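Local structure of pyrrolidone-carboxylate peptidase (Deinococcus radiodurans R1, 5Z48) at residues B[131-136]-B[197-202]; B[80-85]-B[122-127]; B[106-111]-B[153-158]. The protein is a C15-family cysteine peptidase that probably removes N-terminal pyroglutamate (5-oxoproline) from peptides, and assembles as a homotetramer. One frame throughout, in Å; residues are numbered along the deposited sequence.

Contact 1: B[131-136]-B[197-202]; sequences AEIPGD and ITRAVR
Ala-131 meets Arg-199 through both its backbone and its methyl. The carbonyl O of Ala-131 accepts a hydrogen bond from NH1 of Arg-199 at 2.9 Å, and the N-H...O angle of 170° shows an almost straight bond. The oxygen lies only 7° out of the guanidinium plane, at the edge of that group, and the donor approaches on a carbonyl lone pair. CB of Ala-131 adds a contact at 3.7 Å to the same NH1. Ala-131 is the residue at which helix 121-130 gives up helical torsions, and Glu-132, with positive phi, is the C-prime residue of the Schellman motif that closes it. The arginine therefore grips a carbonyl at a helix C-terminus, where the helix dipole would be expected to favour a positive partner.

Ile-133 follows as the apolar half of the contact. Its CD1 sits 3.7 Å above the guanidinium plane, offset toward the rim, while CG1 lies 3.5 Å from NH2 of Arg-199. The two side chains run past each other in opposite directions, and the arginine chain is bent at chi3 (61°), consistent with its flat group lying over Ile-133. CD1 of Ile-133 also reaches CA of Ala-200 at 3.8 Å, and its CG2 branch lies 4.2 Å from CB of Ala-200. Replacing Arg-199 by an alanine would probably leave the Ala-131 carbonyl without this donor and open a gap beside CG1 and CD1 of Ile-133.

Beyond Ile-133 the chain turns into strand 135-138, with Asp-136 paired to strand 80-90. Val-80 of that strand touches both Ile-133 and Ala-200, Glu-196 forms a salt bridge with NH2 of Arg-199, and Tyr-191 of a second subunit packs on Ile-133 and Pro-134.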
ATOM      1  N   ALA B 131       3.703  12.619  23.587  1.00 13.45           N
ATOM      2  CA  ALA B 131       4.106  13.757  22.762  1.00 14.41           C
ATOM      3  C   ALA B 131       3.315  13.872  21.462  1.00 14.88           C
ATOM      4  O   ALA B 131       3.698  14.664  20.589  1.00 13.06           O
ATOM      5  CB  ALA B 131       5.605  13.665  22.447  1.00 13.29           C
ATOM      6  N   GLU B 132       2.232  13.089  21.319  1.00 13.40           N
ATOM      7  CA  GLU B 132       1.354  13.089  20.140  1.00 14.34           C
ATOM      8  C   GLU B 132       2.095  12.664  18.875  1.00 12.10           C
ATOM      9  O   GLU B 132       1.754  13.112  17.777  1.00 13.52           O
ATOM     10  CB  GLU B 132       0.662  14.439  19.939  1.00 16.88           C
ATOM     11  CG  GLU B 132      -0.188  14.828  21.153  1.00 21.34           C
ATOM     12  CD  GLU B 132      -0.834  16.181  21.040  1.00 34.23           C
ATOM     13  OE1 GLU B 132      -1.302  16.682  22.094  1.00 41.21           O
ATOM     14  OE2 GLU B 132      -0.853  16.781  19.936  1.00 35.17           O
ATOM     15  N   ILE B 133       3.028  11.730  19.021  1.00 11.08           N
ATOM     16  CA  ILE B 133       3.783  11.166  17.894  1.00 10.34           C
ATOM     17  C   ILE B 133       3.317   9.730  17.679  1.00 14.01           C
ATOM     18  O   ILE B 133       3.548   8.874  18.551  1.00 12.86           O
ATOM     19  CB  ILE B 133       5.302  11.222  18.137  1.00  9.56           C
ATOM     20  CG1 ILE B 133       5.733  12.689  18.255  1.00 12.74           C
ATOM     21  CG2 ILE B 133       6.081  10.554  16.986  1.00 13.55           C
ATOM     22  CD1 ILE B 133       7.157  12.830  18.796  1.00 12.75           C
ATOM     23  N   PRO B 134       2.692   9.420  16.530  1.00 11.41           N
ATOM     24  CA  PRO B 134       2.391   8.019  16.170  1.00 14.41           C
ATOM     25  C   PRO B 134       3.664   7.222  15.936  1.00  9.08           C
ATOM     26  O   PRO B 134       4.631   7.734  15.373  1.00 12.42           O
ATOM     27  CB  PRO B 134       1.619   8.156  14.851  1.00 14.64           C
ATOM     28  CG  PRO B 134       1.253   9.562  14.678  1.00 17.05           C
ATOM     29  CD  PRO B 134       2.248  10.389  15.510  1.00 11.57           C
ATOM     30  N   GLY B 135       3.678   5.964  16.397  1.00  9.86           N
ATOM     31  CA  GLY B 135       4.840   5.112  16.148  1.00 13.63           C
ATOM     32  C   GLY B 135       4.590   3.693  16.602  1.00 12.63           C
ATOM     33  O   GLY B 135       3.545   3.380  17.184  1.00 14.62           O
ATOM     34  N   ASP B 136       5.544   2.812  16.308  1.00 10.88           N
ATOM     35  CA  ASP B 136       5.312   1.392  16.622  1.00 11.51           C
ATOM     36  C   ASP B 136       6.646   0.660  16.619  1.00 10.98           C
ATOM     37  O   ASP B 136       7.686   1.217  16.295  1.00 11.42           O
ATOM     38  CB  ASP B 136       4.343   0.741  15.645  1.00 14.69           C
ATOM     39  CG  ASP B 136       3.522  -0.392  16.296  1.00 21.46           C
ATOM     40  OD1 ASP B 136       3.884  -0.889  17.391  1.00 18.22           O
ATOM     41  OD2 ASP B 136       2.502  -0.792  15.693  1.00 27.27           O
ATOM     42  N   ILE B 197      10.488  14.660  12.700  1.00 10.45           N
ATOM     43  CA  ILE B 197      11.427  13.535  12.816  1.00  9.23           C
ATOM     44  C   ILE B 197      12.428  13.795  13.928  1.00 10.60           C
ATOM     45  O   ILE B 197      12.658  12.935  14.794  1.00 11.76           O
ATOM     46  CB  ILE B 197      12.124  13.291  11.467  1.00 10.80           C
ATOM     47  CG1 ILE B 197      11.098  12.829  10.427  1.00 12.37           C
ATOM     48  CG2 ILE B 197      13.239  12.249  11.611  1.00 12.03           C
ATOM     49  CD1 ILE B 197      11.645  12.810   8.968  1.00 13.01           C
ATOM     50  N   THR B 198      13.070  14.967  13.905  1.00 10.01           N
ATOM     51  CA  THR B 198      14.040  15.281  14.958  1.00 11.48           C
ATOM     52  C   THR B 198      13.397  15.218  16.341  1.00 10.62           C
ATOM     53  O   THR B 198      14.014  14.712  17.293  1.00 10.75           O
ATOM     54  CB  THR B 198      14.653  16.669  14.696  1.00 11.52           C
ATOM     55  OG1 THR B 198      15.377  16.618  13.464  1.00 12.71           O
ATOM     56  CG2 THR B 198      15.619  17.114  15.807  1.00 11.85           C
ATOM     57  N   ARG B 199      12.205  15.779  16.489  1.00 11.38           N
ATOM     58  CA  ARG B 199      11.508  15.719  17.768  1.00 10.86           C
ATOM     59  C   ARG B 199      11.255  14.275  18.188  1.00 10.90           C
ATOM     60  O   ARG B 199      11.388  13.940  19.374  1.00 12.43           O
ATOM     61  CB  ARG B 199      10.195  16.491  17.686  1.00 11.45           C
ATOM     62  CG  ARG B 199       9.559  16.674  19.070  1.00 13.30           C
ATOM     63  CD  ARG B 199       8.386  17.631  19.003  1.00 17.17           C
ATOM     64  NE  ARG B 199       7.301  17.157  18.126  1.00 18.12           N
ATOM     65  CZ  ARG B 199       6.199  16.530  18.567  1.00 19.73           C
ATOM     66  NH1 ARG B 199       6.003  16.302  19.871  1.00 16.24           N
ATOM     67  NH2 ARG B 199       5.243  16.162  17.713  1.00 19.66           N
ATOM     68  N   ALA B 200      10.905  13.390  17.237  1.00 10.57           N
ATOM     69  CA  ALA B 200      10.691  11.982  17.583  1.00  8.59           C
ATOM     70  C   ALA B 200      11.967  11.346  18.104  1.00 11.03           C
ATOM     71  O   ALA B 200      11.942  10.557  19.057  1.00 12.48           O
ATOM     72  CB  ALA B 200      10.156  11.208  16.357  1.00 10.55           C
ATOM     73  N   VAL B 201      13.097  11.651  17.470  1.00 11.35           N
ATOM     74  CA  VAL B 201      14.373  11.096  17.935  1.00 10.08           C
ATOM     75  C   VAL B 201      14.698  11.632  19.327  1.00 10.39           C
ATOM     76  O   VAL B 201      15.149  10.878  20.208  1.00  9.94           O
ATOM     77  CB  VAL B 201      15.482  11.410  16.909  1.00  9.25           C
ATOM     78  CG1 VAL B 201      16.849  10.918  17.384  1.00  9.81           C
ATOM     79  CG2 VAL B 201      15.121  10.739  15.580  1.00  9.50           C
ATOM     80  N   ARG B 202      14.463  12.922  19.545  1.00 11.27           N
ATOM     81  CA  ARG B 202      14.714  13.561  20.843  1.00 10.31           C
ATOM     82  C   ARG B 202      13.868  12.917  21.940  1.00 12.20           C
ATOM     83  O   ARG B 202      14.373  12.588  23.022  1.00 12.06           O
ATOM     84  CB  ARG B 202      14.398  15.053  20.759  1.00  9.76           C
ATOM     85  CG  ARG B 202      14.682  15.759  22.100  1.00 14.70           C
ATOM     86  CD  ARG B 202      14.332  17.226  22.103  1.00 18.33           C
ATOM     87  NE  ARG B 202      14.584  17.824  23.422  1.00 27.77           N
ATOM     88  CZ  ARG B 202      14.951  19.091  23.616  1.00 36.00           C
ATOM     89  NH1 ARG B 202      15.130  19.894  22.572  1.00 37.95           N
ATOM     90  NH2 ARG B 202      15.155  19.559  24.854  1.00 36.36           N
TER

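Contact 2: B[80-85]-B[122-127]; sequences VTLERV and RAILAA
Leu-82 carries the apolar contact by setting its side chain against Ile-124 and Leu-125 of helix 121-130. Its CB points toward the helix, and with CG anti to the carbonyl carbon (chi1 -60°) CD1 meets CG2 of Ile-124 at 3.7 Å. The same methyl touches CD2 of Leu-125 at 3.9 Å, so it lies against two successive helix residues. CD2 of Leu-82 lies 4.1 Å from CG2 of Ile-124, and these two side chains cross obliquely.

The arginines meet differently. Arg-84 bends at chi3 (-62°), Arg-122 at chi2, and their NH2 atoms lie 3.8 Å apart, with the guanidinium planes turned 50° from each other. Acids of a third subunit probably offset the like charges: Asp-104 there forms salt bridges with NH1 of Arg-84 and NE of Arg-122, and Asp-91 forms one with NH2 of Arg-122. Within the chain, NE of Arg-84 bonds to Asn-139.

Between Leu-82 and Arg-84, Glu-83 makes no contact with the helix segment, and its OE2 is hydrogen-bonded to His-171 ND1. The arrangement is that of a helix packed on the sheet of the alpha/beta C15 peptidase fold, against the strand that carries the glutamate of the probable Cys-His-Glu catalytic triad.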
ATOM      1  N   VAL B  80       7.555   6.860  12.652  1.00 10.87           N
ATOM      2  CA  VAL B  80       8.764   6.355  13.306  1.00 10.69           C
ATOM      3  C   VAL B  80       8.529   4.959  13.880  1.00 10.34           C
ATOM      4  O   VAL B  80       7.444   4.658  14.420  1.00 10.27           O
ATOM      5  CB  VAL B  80       9.239   7.308  14.412  1.00  7.60           C
ATOM      6  CG1 VAL B  80       9.762   8.619  13.786  1.00 11.76           C
ATOM      7  CG2 VAL B  80       8.156   7.629  15.451  1.00  9.57           C
ATOM      8  N   THR B  81       9.570   4.111  13.794  1.00  8.50           N
ATOM      9  CA  THR B  81       9.506   2.733  14.270  1.00  7.43           C
ATOM     10  C   THR B  81      10.773   2.343  15.024  1.00  9.87           C
ATOM     11  O   THR B  81      11.871   2.858  14.770  1.00 12.01           O
ATOM     12  CB  THR B  81       9.283   1.700  13.119  1.00 10.04           C
ATOM     13  OG1 THR B  81      10.235   1.916  12.049  1.00 11.21           O
ATOM     14  CG2 THR B  81       7.844   1.816  12.574  1.00 10.80           C
ATOM     15  N   LEU B  82      10.594   1.452  16.001  1.00  9.24           N
ATOM     16  CA  LEU B  82      11.694   0.893  16.795  1.00  7.90           C
ATOM     17  C   LEU B  82      11.911  -0.554  16.373  1.00 10.14           C
ATOM     18  O   LEU B  82      10.957  -1.357  16.384  1.00 10.77           O
ATOM     19  CB  LEU B  82      11.364   0.932  18.292  1.00 10.22           C
ATOM     20  CG  LEU B  82      11.103   2.282  18.896  1.00 13.02           C
ATOM     21  CD1 LEU B  82      10.526   2.044  20.290  1.00 15.18           C
ATOM     22  CD2 LEU B  82      12.410   3.089  18.948  1.00 13.21           C
ATOM     23  N   GLU B  83      13.166  -0.911  16.016  1.00  9.80           N
ATOM     24  CA  GLU B  83      13.476  -2.268  15.562  1.00  9.69           C
ATOM     25  C   GLU B  83      13.600  -3.218  16.734  1.00 10.20           C
ATOM     26  O   GLU B  83      14.376  -2.981  17.676  1.00 12.20           O
ATOM     27  CB  GLU B  83      14.783  -2.285  14.740  1.00 10.51           C
ATOM     28  CG  GLU B  83      14.646  -1.465  13.463  1.00 11.15           C
ATOM     29  CD  GLU B  83      13.553  -1.932  12.516  1.00 10.36           C
ATOM     30  OE1 GLU B  83      13.031  -3.077  12.663  1.00 10.29           O
ATOM     31  OE2 GLU B  83      13.176  -1.101  11.631  1.00 10.86           O
ATOM     32  N   ARG B  84      12.851  -4.326  16.681  1.00  8.24           N
ATOM     33  CA  ARG B  84      12.946  -5.301  17.755  1.00  9.55           C
ATOM     34  C   ARG B  84      14.191  -6.144  17.665  1.00 11.27           C
ATOM     35  O   ARG B  84      14.671  -6.621  18.698  1.00 10.15           O
ATOM     36  CB  ARG B  84      11.697  -6.197  17.749  1.00  9.76           C
ATOM     37  CG  ARG B  84      11.641  -7.112  18.994  1.00 10.27           C
ATOM     38  CD  ARG B  84      10.452  -8.106  18.956  1.00  9.31           C
ATOM     39  NE  ARG B  84       9.149  -7.432  18.938  1.00  9.04           N
ATOM     40  CZ  ARG B  84       8.440  -7.133  20.028  1.00 12.38           C
ATOM     41  NH1 ARG B  84       8.943  -7.361  21.255  1.00 13.54           N
ATOM     42  NH2 ARG B  84       7.213  -6.610  19.894  1.00 12.51           N
ATOM     43  N   VAL B  85      14.679  -6.415  16.452  1.00 10.33           N
ATOM     44  CA  VAL B  85      15.676  -7.476  16.268  1.00  9.68           C
ATOM     45  C   VAL B  85      16.631  -7.115  15.135  1.00 11.30           C
ATOM     46  O   VAL B  85      16.228  -6.640  14.066  1.00 11.68           O
ATOM     47  CB  VAL B  85      14.974  -8.835  16.058  1.00 11.37           C
ATOM     48  CG1 VAL B  85      14.077  -8.782  14.833  1.00 12.04           C
ATOM     49  CG2 VAL B  85      15.986  -9.962  15.986  1.00 13.57           C
ATOM     50  N   ARG B 122       8.621  -0.331  25.094  1.00 12.84           N
ATOM     51  CA  ARG B 122       7.285   0.170  25.440  1.00 10.92           C
ATOM     52  C   ARG B 122       7.351   1.554  26.076  1.00 12.37           C
ATOM     53  O   ARG B 122       6.470   2.389  25.810  1.00 12.78           O
ATOM     54  CB  ARG B 122       6.537  -0.811  26.346  1.00 14.08           C
ATOM     55  CG  ARG B 122       6.245  -2.167  25.686  1.00 15.57           C
ATOM     56  CD  ARG B 122       5.231  -2.107  24.540  1.00 14.72           C
ATOM     57  NE  ARG B 122       5.234  -3.367  23.760  1.00 15.21           N
ATOM     58  CZ  ARG B 122       4.534  -3.532  22.641  1.00 15.74           C
ATOM     59  NH1 ARG B 122       3.761  -2.547  22.174  1.00 16.70           N
ATOM     60  NH2 ARG B 122       4.632  -4.650  21.944  1.00 14.60           N
ATOM     61  N   ALA B 123       8.405   1.851  26.845  1.00 12.98           N
ATOM     62  CA  ALA B 123       8.546   3.187  27.419  1.00 13.13           C
ATOM     63  C   ALA B 123       8.736   4.235  26.333  1.00 11.88           C
ATOM     64  O   ALA B 123       8.239   5.364  26.446  1.00 12.99           O
ATOM     65  CB  ALA B 123       9.728   3.209  28.374  1.00 12.61           C
ATOM     66  N   ILE B 124       9.461   3.890  25.264  1.00 11.08           N
ATOM     67  CA  ILE B 124       9.612   4.850  24.172  1.00  9.49           C
ATOM     68  C   ILE B 124       8.280   5.072  23.458  1.00 11.87           C
ATOM     69  O   ILE B 124       7.905   6.221  23.177  1.00 10.94           O
ATOM     70  CB  ILE B 124      10.700   4.381  23.191  1.00  9.19           C
ATOM     71  CG1 ILE B 124      12.080   4.336  23.879  1.00  9.84           C
ATOM     72  CG2 ILE B 124      10.750   5.315  21.951  1.00 10.87           C
ATOM     73  CD1 ILE B 124      13.144   3.542  23.040  1.00 10.93           C
ATOM     74  N   LEU B 125       7.556   3.989  23.142  1.00 11.45           N
ATOM     75  CA  LEU B 125       6.243   4.153  22.504  1.00 10.86           C
ATOM     76  C   LEU B 125       5.328   5.023  23.339  1.00 11.60           C
ATOM     77  O   LEU B 125       4.594   5.869  22.804  1.00 11.45           O
ATOM     78  CB  LEU B 125       5.593   2.783  22.273  1.00 11.47           C
ATOM     79  CG  LEU B 125       6.267   1.893  21.211  1.00 13.81           C
ATOM     80  CD1 LEU B 125       5.390   0.679  20.942  1.00 13.47           C
ATOM     81  CD2 LEU B 125       6.681   2.555  19.896  1.00 14.93           C
ATOM     82  N   ALA B 126       5.376   4.858  24.660  1.00 11.70           N
ATOM     83  CA  ALA B 126       4.501   5.636  25.531  1.00 10.64           C
ATOM     84  C   ALA B 126       4.919   7.102  25.541  1.00 11.93           C
ATOM     85  O   ALA B 126       4.075   8.006  25.545  1.00 12.63           O
ATOM     86  CB  ALA B 126       4.502   5.073  26.957  1.00 12.63           C
ATOM     87  N   ALA B 127       6.234   7.352  25.535  1.00 11.49           N
ATOM     88  CA  ALA B 127       6.690   8.741  25.490  1.00 12.26           C
ATOM     89  C   ALA B 127       6.297   9.409  24.175  1.00 12.83           C
ATOM     90  O   ALA B 127       5.869  10.575  24.158  1.00 13.20           O
ATOM     91  CB  ALA B 127       8.211   8.795  25.692  1.00 11.64           C
TER

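Contact 3: B[106-111]-B[153-158]; sequences PIEPDA and ALHWLR
Van der Waals contact joins Ala-111 to His-155: the methyl CB lies 3.8 Å from CE1 of the imidazole, approaching the ring obliquely. Their CA atoms, 8.3 Å apart, are the closest pair of the two backbones. CB of His-155 points toward the loop, and CG anti to the backbone N (chi1 -178°) places the ring near Ala-111 and Glu-108.

The second interaction is a polar neighbourhood without a hydrogen bond. OE2 of Glu-108 stands 3.9 Å from CD2 of His-155 and 4.0 Å from its NE2. The side chains cross at about a right angle, yet the carboxylate and ring planes differ by only 21°. A nearby carboxylate would probably favour a protonated imidazole, although the protonation is not determined.

Both loop residues belong to a type II beta turn, Glu-108 to Ala-111, in the connection between strands 105-106 and 114-116. The contact thus sets a surface turn against helix 145-159, away from the catalytic residues and with just 100 Å² buried in all.

Hydrogen bonding to the ring comes from elsewhere in the chain: ND1 of His-155 pairs with Tyr-115 OH. One helical turn earlier, Tyr-151 also packs on Ala-111, and Ile-107 touches both Tyr-151 and Phe-148.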
ATOM      1  N   PRO B 106      26.242 -14.322   6.027  1.00 17.13           N
ATOM      2  CA  PRO B 106      26.309 -14.187   7.491  1.00 15.23           C
ATOM      3  C   PRO B 106      27.248 -13.060   7.891  1.00 18.21           C
ATOM      4  O   PRO B 106      28.318 -12.873   7.308  1.00 19.94           O
ATOM      5  CB  PRO B 106      26.830 -15.548   7.965  1.00 22.22           C
ATOM      6  CG  PRO B 106      26.419 -16.520   6.807  1.00 25.75           C
ATOM      7  CD  PRO B 106      26.623 -15.668   5.563  1.00 22.50           C
ATOM      8  N   ILE B 107      26.840 -12.301   8.910  1.00 17.97           N
ATOM      9  CA  ILE B 107      27.666 -11.166   9.322  1.00 18.10           C
ATOM     10  C   ILE B 107      28.920 -11.643  10.048  1.00 19.46           C
ATOM     11  O   ILE B 107      30.018 -11.127   9.823  1.00 20.35           O
ATOM     12  CB  ILE B 107      26.838 -10.193  10.186  1.00 15.39           C
ATOM     13  CG1 ILE B 107      25.795  -9.483   9.314  1.00 14.88           C
ATOM     14  CG2 ILE B 107      27.766  -9.204  10.901  1.00 16.87           C
ATOM     15  CD1 ILE B 107      24.832  -8.509  10.088  1.00 15.69           C
ATOM     16  N   GLU B 108      28.782 -12.653  10.910  1.00 19.16           N
ATOM     17  CA  GLU B 108      29.881 -13.086  11.770  1.00 25.01           C
ATOM     18  C   GLU B 108      29.875 -14.599  11.881  1.00 30.07           C
ATOM     19  O   GLU B 108      28.859 -15.183  12.274  1.00 30.64           O
ATOM     20  CB  GLU B 108      29.712 -12.455  13.163  1.00 25.66           C
ATOM     21  CG  GLU B 108      30.857 -12.651  14.100  1.00 35.04           C
ATOM     22  CD  GLU B 108      31.826 -11.506  14.018  1.00 35.35           C
ATOM     23  OE1 GLU B 108      33.026 -11.798  13.986  1.00 40.44           O
ATOM     24  OE2 GLU B 108      31.391 -10.319  13.963  1.00 30.34           O
ATOM     25  N   PRO B 109      30.984 -15.267  11.560  1.00 32.83           N
ATOM     26  CA  PRO B 109      31.052 -16.714  11.791  1.00 34.02           C
ATOM     27  C   PRO B 109      30.912 -17.007  13.280  1.00 32.69           C
ATOM     28  O   PRO B 109      31.418 -16.264  14.125  1.00 36.62           O
ATOM     29  CB  PRO B 109      32.441 -17.097  11.258  1.00 38.34           C
ATOM     30  CG  PRO B 109      33.254 -15.801  11.306  1.00 38.18           C
ATOM     31  CD  PRO B 109      32.247 -14.697  11.052  1.00 34.16           C
ATOM     32  N   ASP B 110      30.144 -18.045  13.597  1.00 34.32           N
ATOM     33  CA  ASP B 110      30.072 -18.578  14.962  1.00 37.94           C
ATOM     34  C   ASP B 110      29.483 -17.579  15.947  1.00 32.02           C
ATOM     35  O   ASP B 110      29.973 -17.438  17.062  1.00 39.14           O
ATOM     36  CB  ASP B 110      31.440 -19.055  15.456  1.00 44.75           C
ATOM     37  CG  ASP B 110      32.072 -20.045  14.525  1.00 53.87           C
ATOM     38  OD1 ASP B 110      31.336 -20.938  14.048  1.00 56.04           O
ATOM     39  OD2 ASP B 110      33.292 -19.932  14.262  1.00 58.15           O
ATOM     40  N   ALA B 111      28.494 -16.811  15.516  1.00 25.28           N
ATOM     41  CA  ALA B 111      27.795 -15.870  16.377  1.00 22.34           C
ATOM     42  C   ALA B 111      26.298 -16.123  16.281  1.00 17.61           C
ATOM     43  O   ALA B 111      25.841 -16.850  15.387  1.00 18.49           O
ATOM     44  CB  ALA B 111      28.131 -14.416  15.986  1.00 21.97           C
ATOM     45  N   ALA B 153      26.353  -3.560  16.689  1.00 12.00           N
ATOM     46  CA  ALA B 153      26.474  -2.913  17.996  1.00 10.96           C
ATOM     47  C   ALA B 153      26.067  -3.862  19.120  1.00 12.30           C
ATOM     48  O   ALA B 153      26.741  -3.911  20.167  1.00 12.36           O
ATOM     49  CB  ALA B 153      25.618  -1.643  18.019  1.00 11.47           C
ATOM     50  N   LEU B 154      24.969  -4.607  18.947  1.00 11.24           N
ATOM     51  CA  LEU B 154      24.529  -5.502  20.017  1.00 11.46           C
ATOM     52  C   LEU B 154      25.567  -6.587  20.272  1.00 12.15           C
ATOM     53  O   LEU B 154      25.851  -6.929  21.425  1.00 13.20           O
ATOM     54  CB  LEU B 154      23.153  -6.085  19.663  1.00 10.84           C
ATOM     55  CG  LEU B 154      22.015  -5.076  19.730  1.00  9.34           C
ATOM     56  CD1 LEU B 154      20.765  -5.629  19.001  1.00 10.06           C
ATOM     57  CD2 LEU B 154      21.651  -4.755  21.198  1.00 11.30           C
ATOM     58  N   HIS B 155      26.170  -7.116  19.195  1.00 12.73           N
ATOM     59  CA  HIS B 155      27.205  -8.141  19.325  1.00 12.14           C
ATOM     60  C   HIS B 155      28.433  -7.592  20.049  1.00 12.41           C
ATOM     61  O   HIS B 155      28.954  -8.240  20.971  1.00 14.63           O
ATOM     62  CB  HIS B 155      27.599  -8.634  17.932  1.00 12.63           C
ATOM     63  CG  HIS B 155      28.627  -9.722  17.955  1.00 14.07           C
ATOM     64  ND1 HIS B 155      28.350 -10.986  18.428  1.00 16.24           N
ATOM     65  CD2 HIS B 155      29.913  -9.748  17.533  1.00 16.61           C
ATOM     66  CE1 HIS B 155      29.432 -11.743  18.315  1.00 19.14           C
ATOM     67  NE2 HIS B 155      30.397 -11.017  17.778  1.00 20.54           N
ATOM     68  N   TRP B 156      28.917  -6.417  19.627  1.00 13.18           N
ATOM     69  CA  TRP B 156      30.094  -5.810  20.254  1.00 14.08           C
ATOM     70  C   TRP B 156      29.849  -5.583  21.740  1.00 13.60           C
ATOM     71  O   TRP B 156      30.679  -5.937  22.587  1.00 14.41           O
ATOM     72  CB  TRP B 156      30.436  -4.484  19.538  1.00 15.21           C
ATOM     73  CG  TRP B 156      31.748  -3.913  19.983  1.00 16.95           C
ATOM     74  CD1 TRP B 156      32.955  -4.068  19.363  1.00 16.21           C
ATOM     75  CD2 TRP B 156      31.995  -3.119  21.157  1.00 17.20           C
ATOM     76  NE1 TRP B 156      33.937  -3.416  20.072  1.00 17.50           N
ATOM     77  CE2 TRP B 156      33.375  -2.815  21.166  1.00 16.45           C
ATOM     78  CE3 TRP B 156      31.178  -2.629  22.193  1.00 15.95           C
ATOM     79  CZ2 TRP B 156      33.973  -2.055  22.179  1.00 19.10           C
ATOM     80  CZ3 TRP B 156      31.765  -1.872  23.194  1.00 15.92           C
ATOM     81  CH2 TRP B 156      33.159  -1.598  23.187  1.00 17.90           C
ATOM     82  N   LEU B 157      28.686  -5.011  22.076  1.00 13.48           N
ATOM     83  CA  LEU B 157      28.381  -4.753  23.478  1.00 11.99           C
ATOM     84  C   LEU B 157      28.367  -6.048  24.290  1.00 12.46           C
ATOM     85  O   LEU B 157      28.972  -6.121  25.365  1.00 14.07           O
ATOM     86  CB  LEU B 157      27.056  -4.017  23.592  1.00 14.05           C
ATOM     87  CG  LEU B 157      27.094  -2.534  23.179  1.00 13.32           C
ATOM     88  CD1 LEU B 157      25.638  -2.055  23.040  1.00 13.65           C
ATOM     89  CD2 LEU B 157      27.876  -1.681  24.180  1.00 15.63           C
ATOM     90  N   ARG B 158      27.733  -7.105  23.764  1.00 13.43           N
ATOM     91  CA  ARG B 158      27.702  -8.371  24.486  1.00 13.57           C
ATOM     92  C   ARG B 158      29.111  -8.937  24.657  1.00 14.36           C
ATOM     93  O   ARG B 158      29.503  -9.351  25.756  1.00 17.39           O
ATOM     94  CB  ARG B 158      26.787  -9.355  23.739  1.00 15.22           C
ATOM     95  CG  ARG B 158      26.698 -10.742  24.360  1.00 23.69           C
ATOM     96  CD  ARG B 158      26.031 -10.708  25.709  1.00 32.67           C
ATOM     97  NE  ARG B 158      24.698 -10.111  25.664  1.00 39.17           N
ATOM     98  CZ  ARG B 158      23.955  -9.880  26.747  1.00 43.08           C
ATOM     99  NH1 ARG B 158      24.427 -10.196  27.950  1.00 47.49           N
ATOM    100  NH2 ARG B 158      22.749  -9.324  26.632  1.00 41.20           N
TER

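Contacts 1 and 2 are neighbours, their centres about 10 Å apart; along the chain contact 2 comes first and is complete before contact 1 begins. Helix 121-130 of contact 2 runs into segment 131-136 of contact 1, and both reach the same sheet, where strand 135-138 pairs in parallel with strand 80-90, the carrier of Glu-83. Contact 1 joins helix 194-211 to the segment after helix 121-130; contact 2 joins helix 121-130 to strand 80-90. Contact 3, centred about 23 Å from contact 2 and about 29 Å from contact 1, alternates in sequence with both. It lays a surface loop against helix 145-159, whose beginning holds Cys-146.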